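Local coordinates for protein pectate lyase II (Xanthomonas campestris pv. campestris, PDB 2QY1) that probably cleaves pectate, the polygalacturonate of plant cell walls, by a lyase reaction outside the cell, at residues V55-W59 against T141-A146; V136-K142 against Y172-K176; V226-I231 against K250-T254. The protein carries 2 engineered substitutions. The contacts are given in a common frame with arbitrary orientation. Numbering follows the deposited sequence.

Contact 1: residues V55-W59 against T141-A146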
loop_
_atom_site.group_PDB
_atom_site.type_symbol
_atom_site.label_atom_id
_atom_site.label_comp_id
_atom_site.label_asym_id
_atom_site.label_seq_id
_atom_site.Cartn_x
_atom_site.Cartn_y
_atom_site.Cartn_z
ATOM N N VAL A 55 -19.559 -12.551 -1.804
ATOM C CA VAL A 55 -18.483 -11.738 -1.231
ATOM C C VAL A 55 -18.357 -11.976 0.283
ATOM O O VAL A 55 -17.260 -11.917 0.846
ATOM C CB VAL A 55 -18.711 -10.231 -1.556
ATOM C CG1 VAL A 55 -17.979 -9.324 -0.585
ATOM C CG2 VAL A 55 -18.285 -9.926 -2.992
ATOM N N CYS A 56 -19.485 -12.284 0.916
ATOM C CA CYS A 56 -19.548 -12.458 2.364
ATOM C C CYS A 56 -19.168 -13.851 2.873
ATOM O O CYS A 56 -19.198 -14.111 4.080
ATOM C CB CYS A 56 -20.914 -12.007 2.883
ATOM S SG CYS A 56 -21.063 -10.211 2.803
ATOM N N ALA A 57 -18.788 -14.732 1.951
ATOM C CA ALA A 57 -18.262 -16.049 2.309
ATOM C C ALA A 57 -16.805 -15.963 2.761
ATOM O O ALA A 57 -16.322 -16.831 3.490
ATOM C CB ALA A 57 -18.387 -17.013 1.135
ATOM N N GLN A 58 -16.121 -14.904 2.339
ATOM C CA GLN A 58 -14.664 -14.817 2.465
ATOM C C GLN A 58 -14.152 -14.654 3.899
ATOM O O GLN A 58 -13.219 -15.354 4.302
ATOM C CB GLN A 58 -14.103 -13.716 1.556
ATOM C CG GLN A 58 -14.472 -13.858 0.074
ATOM C CD GLN A 58 -14.155 -15.239 -0.477
ATOM O OE1 GLN A 58 -14.938 -16.182 -0.319
ATOM N NE2 GLN A 58 -13.006 -15.363 -1.130
ATOM N N TRP A 59 -14.776 -13.760 4.666
ATOM C CA TRP A 59 -14.295 -13.428 6.014
ATOM C C TRP A 59 -14.323 -14.626 6.961
ATOM O O TRP A 59 -13.530 -14.704 7.904
ATOM C CB TRP A 59 -15.069 -12.236 6.600
ATOM C CG TRP A 59 -16.490 -12.524 7.015
ATOM C CD1 TRP A 59 -17.613 -12.398 6.248
ATOM C CD2 TRP A 59 -16.935 -12.966 8.306
ATOM N NE1 TRP A 59 -18.728 -12.744 6.975
ATOM C CE2 TRP A 59 -18.341 -13.095 8.242
ATOM C CE3 TRP A 59 -16.280 -13.273 9.508
ATOM C CZ2 TRP A 59 -19.105 -13.516 9.334
ATOM C CZ3 TRP A 59 -17.043 -13.690 10.598
ATOM C CH2 TRP A 59 -18.440 -13.810 10.501
ATOM N N THR A 141 -18.818 -3.956 0.813
ATOM C CA THR A 141 -19.914 -4.564 1.560
ATOM C C THR A 141 -19.483 -4.896 2.991
ATOM O O THR A 141 -18.386 -5.420 3.220
ATOM C CB THR A 141 -20.462 -5.824 0.835
ATOM O OG1 THR A 141 -21.070 -5.434 -0.402
ATOM C CG2 THR A 141 -21.500 -6.548 1.682
ATOM N N LYS A 142 -20.346 -4.561 3.947
ATOM C CA LYS A 142 -20.115 -4.891 5.345
ATOM C C LYS A 142 -20.962 -6.099 5.722
ATOM O O LYS A 142 -22.163 -5.991 5.978
ATOM C CB LYS A 142 -20.377 -3.679 6.244
ATOM C CG LYS A 142 -19.260 -2.650 6.164
ATOM C CD LYS A 142 -19.752 -1.230 6.377
ATOM C CE LYS A 142 -18.653 -0.215 6.032
ATOM N NZ LYS A 142 -18.150 -0.329 4.620
ATOM N N CYS A 143 -20.306 -7.256 5.731
ATOM C CA CYS A 143 -20.970 -8.549 5.872
ATOM C C CYS A 143 -21.568 -8.779 7.247
ATOM O O CYS A 143 -20.986 -8.382 8.261
ATOM C CB CYS A 143 -19.989 -9.670 5.533
ATOM S SG CYS A 143 -19.421 -9.585 3.829
ATOM N N SER A 144 -22.733 -9.426 7.263
ATOM C CA SER A 144 -23.419 -9.781 8.497
ATOM C C SER A 144 -22.502 -10.584 9.415
ATOM O O SER A 144 -21.913 -11.582 8.996
ATOM C CB SER A 144 -24.684 -10.585 8.190
ATOM O OG SER A 144 -25.360 -10.957 9.379
ATOM N N GLY A 145 -22.374 -10.119 10.657
ATOM C CA GLY A 145 -21.588 -10.807 11.682
ATOM C C GLY A 145 -20.080 -10.627 11.620
ATOM O O GLY A 145 -19.370 -11.087 12.517
ATOM N N ALA A 146 -19.585 -9.955 10.581
ATOM C CA ALA A 146 -18.141 -9.833 10.344
ATOM C C ALA A 146 -17.464 -8.767 11.208
ATOM O O ALA A 146 -16.235 -8.643 11.198
ATOM C CB ALA A 146 -17.858 -9.567 8.864
HETATM O O HOH W 1 -21.686 -12.772 6.491
#

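Contact 2: residues V136-K142 against Y172-K176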
loop_
_atom_site.group_PDB
_atom_site.type_symbol
_atom_site.label_atom_id
_atom_site.label_comp_id
_atom_site.label_asym_id
_atom_site.label_seq_id
_atom_site.Cartn_x
_atom_site.Cartn_y
_atom_site.Cartn_z
ATOM N N VAL A 136 -5.152 -4.301 -6.489
ATOM C CA VAL A 136 -5.691 -4.877 -5.257
ATOM C C VAL A 136 -7.153 -4.461 -5.104
ATOM O O VAL A 136 -7.464 -3.270 -5.119
ATOM C CB VAL A 136 -4.863 -4.427 -4.022
ATOM C CG1 VAL A 136 -5.468 -4.963 -2.720
ATOM C CG2 VAL A 136 -3.401 -4.870 -4.156
ATOM N N PHE A 137 -8.050 -5.438 -4.969
ATOM C CA PHE A 137 -9.482 -5.144 -4.841
ATOM C C PHE A 137 -10.235 -6.120 -3.938
ATOM O O PHE A 137 -9.815 -7.258 -3.741
ATOM C CB PHE A 137 -10.152 -5.065 -6.220
ATOM C CG PHE A 137 -10.287 -6.393 -6.917
ATOM C CD1 PHE A 137 -9.253 -6.890 -7.708
ATOM C CD2 PHE A 137 -11.456 -7.144 -6.789
ATOM C CE1 PHE A 137 -9.379 -8.115 -8.355
ATOM C CE2 PHE A 137 -11.589 -8.373 -7.429
ATOM C CZ PHE A 137 -10.548 -8.858 -8.214
ATOM N N ALA A 138 -11.352 -5.659 -3.389
ATOM C CA ALA A 138 -12.221 -6.507 -2.586
ATOM C C ALA A 138 -13.664 -6.061 -2.778
ATOM O O ALA A 138 -14.156 -6.015 -3.906
ATOM C CB ALA A 138 -11.819 -6.452 -1.114
ATOM N N SER A 139 -14.322 -5.718 -1.673
ATOM C CA SER A 139 -15.681 -5.197 -1.689
ATOM C C SER A 139 -15.886 -4.243 -0.520
ATOM O O SER A 139 -15.266 -4.394 0.537
ATOM C CB SER A 139 -16.695 -6.342 -1.614
ATOM O OG SER A 139 -18.014 -5.859 -1.413
ATOM N N LEU A 140 -16.763 -3.263 -0.728
ATOM C CA LEU A 140 -17.128 -2.287 0.293
ATOM C C LEU A 140 -18.265 -2.800 1.179
ATOM O O LEU A 140 -18.637 -2.157 2.168
ATOM C CB LEU A 140 -17.526 -0.962 -0.376
ATOM C CG LEU A 140 -16.541 0.215 -0.471
ATOM C CD1 LEU A 140 -15.089 -0.164 -0.242
ATOM C CD2 LEU A 140 -16.705 0.982 -1.784
ATOM N N THR A 141 -18.818 -3.956 0.813
ATOM C CA THR A 141 -19.914 -4.564 1.560
ATOM C C THR A 141 -19.483 -4.896 2.991
ATOM O O THR A 141 -18.386 -5.420 3.220
ATOM C CB THR A 141 -20.462 -5.824 0.835
ATOM O OG1 THR A 141 -21.070 -5.434 -0.402
ATOM C CG2 THR A 141 -21.500 -6.548 1.682
ATOM N N LYS A 142 -20.346 -4.561 3.947
ATOM C CA LYS A 142 -20.115 -4.891 5.345
ATOM C C LYS A 142 -20.962 -6.099 5.722
ATOM O O LYS A 142 -22.163 -5.991 5.978
ATOM C CB LYS A 142 -20.377 -3.679 6.244
ATOM C CG LYS A 142 -19.260 -2.650 6.164
ATOM C CD LYS A 142 -19.752 -1.230 6.377
ATOM C CE LYS A 142 -18.653 -0.215 6.032
ATOM N NZ LYS A 142 -18.150 -0.329 4.620
ATOM N N TYR A 172 -8.915 -0.546 -5.612
ATOM C CA TYR A 172 -10.317 -0.159 -5.779
ATOM C C TYR A 172 -11.274 -1.101 -5.049
ATOM O O TYR A 172 -10.902 -2.222 -4.705
ATOM C CB TYR A 172 -10.682 -0.030 -7.267
ATOM C CG TYR A 172 -10.742 -1.333 -8.037
ATOM C CD1 TYR A 172 -11.937 -2.045 -8.148
ATOM C CD2 TYR A 172 -9.610 -1.845 -8.671
ATOM C CE1 TYR A 172 -12.000 -3.237 -8.858
ATOM C CE2 TYR A 172 -9.666 -3.036 -9.389
ATOM C CZ TYR A 172 -10.859 -3.726 -9.475
ATOM O OH TYR A 172 -10.918 -4.904 -10.181
ATOM N N ASN A 173 -12.501 -0.632 -4.816
ATOM C CA ASN A 173 -13.517 -1.393 -4.082
ATOM C C ASN A 173 -12.929 -1.991 -2.807
ATOM O O ASN A 173 -13.049 -3.187 -2.547
ATOM C CB ASN A 173 -14.139 -2.475 -4.975
ATOM C CG ASN A 173 -14.913 -1.900 -6.147
ATOM O OD1 ASN A 173 -15.180 -0.699 -6.208
ATOM N ND2 ASN A 173 -15.283 -2.762 -7.087
ATOM N N TYR A 174 -12.282 -1.135 -2.021
ATOM C CA TYR A 174 -11.491 -1.570 -0.882
ATOM C C TYR A 174 -11.742 -0.639 0.296
ATOM O O TYR A 174 -11.704 0.577 0.136
ATOM C CB TYR A 174 -10.002 -1.576 -1.259
ATOM C CG TYR A 174 -9.246 -2.698 -0.611
ATOM C CD1 TYR A 174 -9.136 -3.937 -1.238
ATOM C CD2 TYR A 174 -8.666 -2.538 0.644
ATOM C CE1 TYR A 174 -8.460 -4.989 -0.633
ATOM C CE2 TYR A 174 -7.989 -3.577 1.252
ATOM C CZ TYR A 174 -7.891 -4.800 0.611
ATOM O OH TYR A 174 -7.221 -5.839 1.214
ATOM N N GLN A 175 -12.022 -1.197 1.476
ATOM C CA GLN A 175 -12.334 -0.350 2.631
ATOM C C GLN A 175 -11.099 0.339 3.214
ATOM O O GLN A 175 -11.072 1.567 3.339
ATOM C CB GLN A 175 -13.073 -1.116 3.735
ATOM C CG GLN A 175 -13.652 -0.179 4.810
ATOM C CD GLN A 175 -13.933 -0.857 6.146
ATOM O OE1 GLN A 175 -13.707 -2.056 6.315
ATOM N NE2 GLN A 175 -14.440 -0.085 7.099
ATOM N N LYS A 176 -10.091 -0.454 3.568
ATOM C CA LYS A 176 -8.909 0.058 4.256
ATOM C C LYS A 176 -7.649 -0.142 3.418
ATOM O O LYS A 176 -7.064 -1.224 3.396
ATOM C CB LYS A 176 -8.794 -0.580 5.642
ATOM C CG LYS A 176 -9.835 -0.023 6.611
ATOM C CD LYS A 176 -9.848 -0.737 7.945
ATOM C CE LYS A 176 -10.437 0.158 9.040
ATOM N NZ LYS A 176 -11.839 0.593 8.759
HETATM O O HOH W 2 -15.214 -5.923 -6.373
HETATM O O HOH W 3 -12.178 -4.109 1.568
#

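Contact 3: residues V226-I231 against K250-T254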
loop_
_atom_site.group_PDB
_atom_site.type_symbol
_atom_site.label_atom_id
_atom_site.label_comp_id
_atom_site.label_asym_id
_atom_site.label_seq_id
_atom_site.Cartn_x
_atom_site.Cartn_y
_atom_site.Cartn_z
ATOM N N VAL A 226 -13.313 8.557 -2.528
ATOM C CA VAL A 226 -12.779 8.152 -1.234
ATOM C C VAL A 226 -13.740 8.724 -0.200
ATOM O O VAL A 226 -13.837 9.943 -0.036
ATOM C CB VAL A 226 -11.340 8.679 -1.023
ATOM C CG1 VAL A 226 -10.749 8.144 0.269
ATOM C CG2 VAL A 226 -10.449 8.320 -2.217
ATOM N N THR A 227 -14.458 7.839 0.486
ATOM C CA THR A 227 -15.716 8.225 1.135
ATOM C C THR A 227 -15.666 8.553 2.633
ATOM O O THR A 227 -16.587 9.196 3.150
ATOM C CB THR A 227 -16.828 7.182 0.864
ATOM O OG1 THR A 227 -16.369 5.879 1.244
ATOM C CG2 THR A 227 -17.207 7.173 -0.617
ATOM N N THR A 228 -14.606 8.135 3.322
ATOM C CA THR A 228 -14.484 8.402 4.760
ATOM C C THR A 228 -13.365 9.400 5.054
ATOM O O THR A 228 -13.600 10.429 5.686
ATOM C CB THR A 228 -14.303 7.093 5.585
ATOM O OG1 THR A 228 -15.497 6.306 5.501
ATOM C CG2 THR A 228 -14.013 7.393 7.053
ATOM N N SER A 229 -12.155 9.080 4.602
ATOM C CA SER A 229 -10.993 9.954 4.759
ATOM C C SER A 229 -9.862 9.483 3.854
ATOM O O SER A 229 -9.770 8.294 3.529
ATOM C CB SER A 229 -10.523 9.995 6.215
ATOM O OG SER A 229 -10.217 8.696 6.689
ATOM N N GLY A 230 -9.003 10.414 3.453
ATOM C CA GLY A 230 -7.897 10.102 2.548
ATOM C C GLY A 230 -6.585 9.879 3.276
ATOM O O GLY A 230 -6.418 8.885 3.990
ATOM N N ILE A 231 -5.651 10.806 3.082
ATOM C CA ILE A 231 -4.364 10.773 3.769
ATOM C C ILE A 231 -4.586 11.164 5.226
ATOM O O ILE A 231 -5.016 12.283 5.519
ATOM C CB ILE A 231 -3.336 11.732 3.113
ATOM C CG1 ILE A 231 -3.106 11.356 1.644
ATOM C CG2 ILE A 231 -2.017 11.730 3.888
ATOM C CD1 ILE A 231 -2.589 12.500 0.782
ATOM N N LYS A 250 -13.733 12.711 0.651
ATOM C CA LYS A 250 -14.024 13.278 1.962
ATOM C C LYS A 250 -12.756 13.244 2.804
ATOM O O LYS A 250 -12.024 12.254 2.784
ATOM C CB LYS A 250 -15.152 12.504 2.650
ATOM C CG LYS A 250 -15.638 13.135 3.946
ATOM C CD LYS A 250 -16.857 12.420 4.495
ATOM C CE LYS A 250 -17.368 13.110 5.745
ATOM N NZ LYS A 250 -18.730 12.632 6.111
ATOM N N ASN A 251 -12.504 14.332 3.533
ATOM C CA ASN A 251 -11.287 14.495 4.342
ATOM C C ASN A 251 -10.010 14.027 3.620
ATOM O O ASN A 251 -9.344 13.095 4.086
ATOM C CB ASN A 251 -11.433 13.776 5.692
ATOM C CG ASN A 251 -12.715 14.140 6.413
ATOM O OD1 ASN A 251 -13.548 13.276 6.694
ATOM N ND2 ASN A 251 -12.881 15.420 6.719
ATOM N N PRO A 252 -9.676 14.662 2.474
ATOM C CA PRO A 252 -8.534 14.212 1.670
ATOM C C PRO A 252 -7.200 14.262 2.409
ATOM O O PRO A 252 -6.362 13.373 2.232
ATOM C CB PRO A 252 -8.532 15.175 0.476
ATOM C CG PRO A 252 -9.321 16.356 0.921
ATOM C CD PRO A 252 -10.352 15.819 1.858
ATOM N N VAL A 253 -7.009 15.296 3.222
ATOM C CA VAL A 253 -5.819 15.423 4.055
ATOM C C VAL A 253 -6.276 15.758 5.467
ATOM O O VAL A 253 -6.875 16.812 5.706
ATOM C CB VAL A 253 -4.841 16.500 3.517
ATOM C CG1 VAL A 253 -3.657 16.668 4.454
ATOM C CG2 VAL A 253 -4.356 16.140 2.116
ATOM N N THR A 254 -6.006 14.850 6.398
ATOM C CA THR A 254 -6.497 14.992 7.767
ATOM C C THR A 254 -5.552 14.353 8.782
ATOM O O THR A 254 -4.635 13.616 8.416
ATOM C CB THR A 254 -7.931 14.400 7.921
ATOM O OG1 THR A 254 -8.421 14.642 9.247
ATOM C CG2 THR A 254 -7.952 12.891 7.637
#

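Contact 1: residues V55-W59 against T141-A146
The indole of Trp-59 lies against the turn Cys-143 to Ala-146, with the methyl of Ala-146 over one ring face: Ala-146 CB stands 3.5 Å from the centroid of the five-membered ring and 8° off its normal, a CH-pi contact. Further round the ring, Trp-59 NE1 comes within 3.6 Å of Cys-143 CB, and Trp-59 CZ2 within 3.4 Å of Ser-144 O. The turn is a type II beta turn closed by Ala-146 N to Cys-143 O at 3.1 Å. Gly-145 fills its third position with the positive phi (79°) that glycine favours. Beside the indole the two segments are joined covalently by the disulfide Cys-56 SG to Cys-143 SG, 2.0 Å long with chi3 of -83°; the methyl Thr-141 CG2 packs on Cys-56 SG at 3.9 Å. No direct hydrogen bond crosses the contact. Instead, water 1 accepts from Trp-59 NE1 (3.0 Å) and donates to Ser-144 O (2.8 Å), so the indole NH is satisfied through solvent. Disulfide, CH-pi contact and bridging water thus cross-link, without strand pairing, two irregular loops that project from different turns of the parallel beta-helix. This surface contact joins the loop between strands 39-43 and 65-69 to the loop between strands 129-137 and 155-158, while Gln-58, its CB sideways and its amide end leading off, donates from NE2 to Leu-106 O just beyond strand 97-105.

Contact 2: residues V136-K142 against Y172-K176
Two backbone hydrogen bonds join the segments: Tyr-172 N to Val-136 O at 3.1 Å and, more bent, Ala-138 N to Asn-173 O, also at 3.1 Å. Two waters extend the link, water 2 between Ala-138 O (2.7 Å) and Asn-173 ND2 (3.2 Å), and water 3 between Ser-139 O (3.3 Å) and Gln-175 N (2.9 Å). Within 136-142, Ser-139 OG accepts from Thr-141 N at 3.0 Å, an ST turn, while Lys-142 NZ reaches Leu-140 O and forms a salt bridge with Glu-205. Around this polar frame, the rings of Phe-137 and Tyr-172 run nearly parallel (10°) but slid apart, so that Phe-137 CB rather than the ring sits over the tyrosine face, 3.6 Å from its centroid. The Tyr-174 ring meets Val-136 CG1 through CE1 (3.6 Å) and Ala-138 CB through CD1 (3.7 Å), its hydroxyl bonded to Gly-153 O. Strands 129-137 and 164-174 are neighbours in the right-handed parallel beta-helix of pectate lyases, where aromatic side chains line up from strand to strand, here in slipped form.

Contact 3: residues V226-I231 against K250-T254
Four backbone hydrogen bonds run between the segments. Lys-250 N donates to Val-226 O at 2.9 Å; Gly-230 N and Ile-231 N then donate to consecutive carbonyls, Asn-251 O and Pro-252 O, both at 2.8 Å, and Thr-254 N returns a bond to Ile-231 O at 2.9 Å. These last two bonds, both made by Ile-231, flank Val-253 and make the parallel bridge of Ile-231 with Val-253. Lys-250 O receives a CA-H...O contact from Ser-229 CA at 3.2 Å. Gly-230 is well suited to this close approach, since a CB there would clash with Pro-252 O. Thr-254 OG1 is hydrogen-bonded outside the segments, to Ala-287 O, Asn-288 OD1 and Arg-256 NE. Apolar packing between the segments is sparse, Ile-231 CD1 lying 4.3 Å from Val-253 CG2, and Val-253 also touches Trp-292. The segment 226-231 bends from strand 215-226 into strand 231-234, pairing at its two ends with strand 245-255 of the next turn; on its other side, backbone bonds from Thr-227, Thr-228 and Ser-229 reach strand 204-206.

Overall arrangement
Contacts 2 and 3 both reach the large sheet and join consecutive parallel turns at bends in the chain, but contact 3 is mostly buried and held by direct backbone bonds, whereas contact 2 is only partly buried and adds waters and aromatic packing. Contact 1 lies at the surface, its centre about 22 Å from the centre of the chain, where loops meet without strand pairing and a disulfide does the joining. Contacts 1 and 2 share Thr-141 and Lys-142, and Val-55 CG1 packs on Ser-139 CB at 3.4 Å, so they touch; the loop that carries Cys-143 follows strand 129-137. Contact 3 stands apart, its centre about 16 Å from that of contact 2, further along the coil.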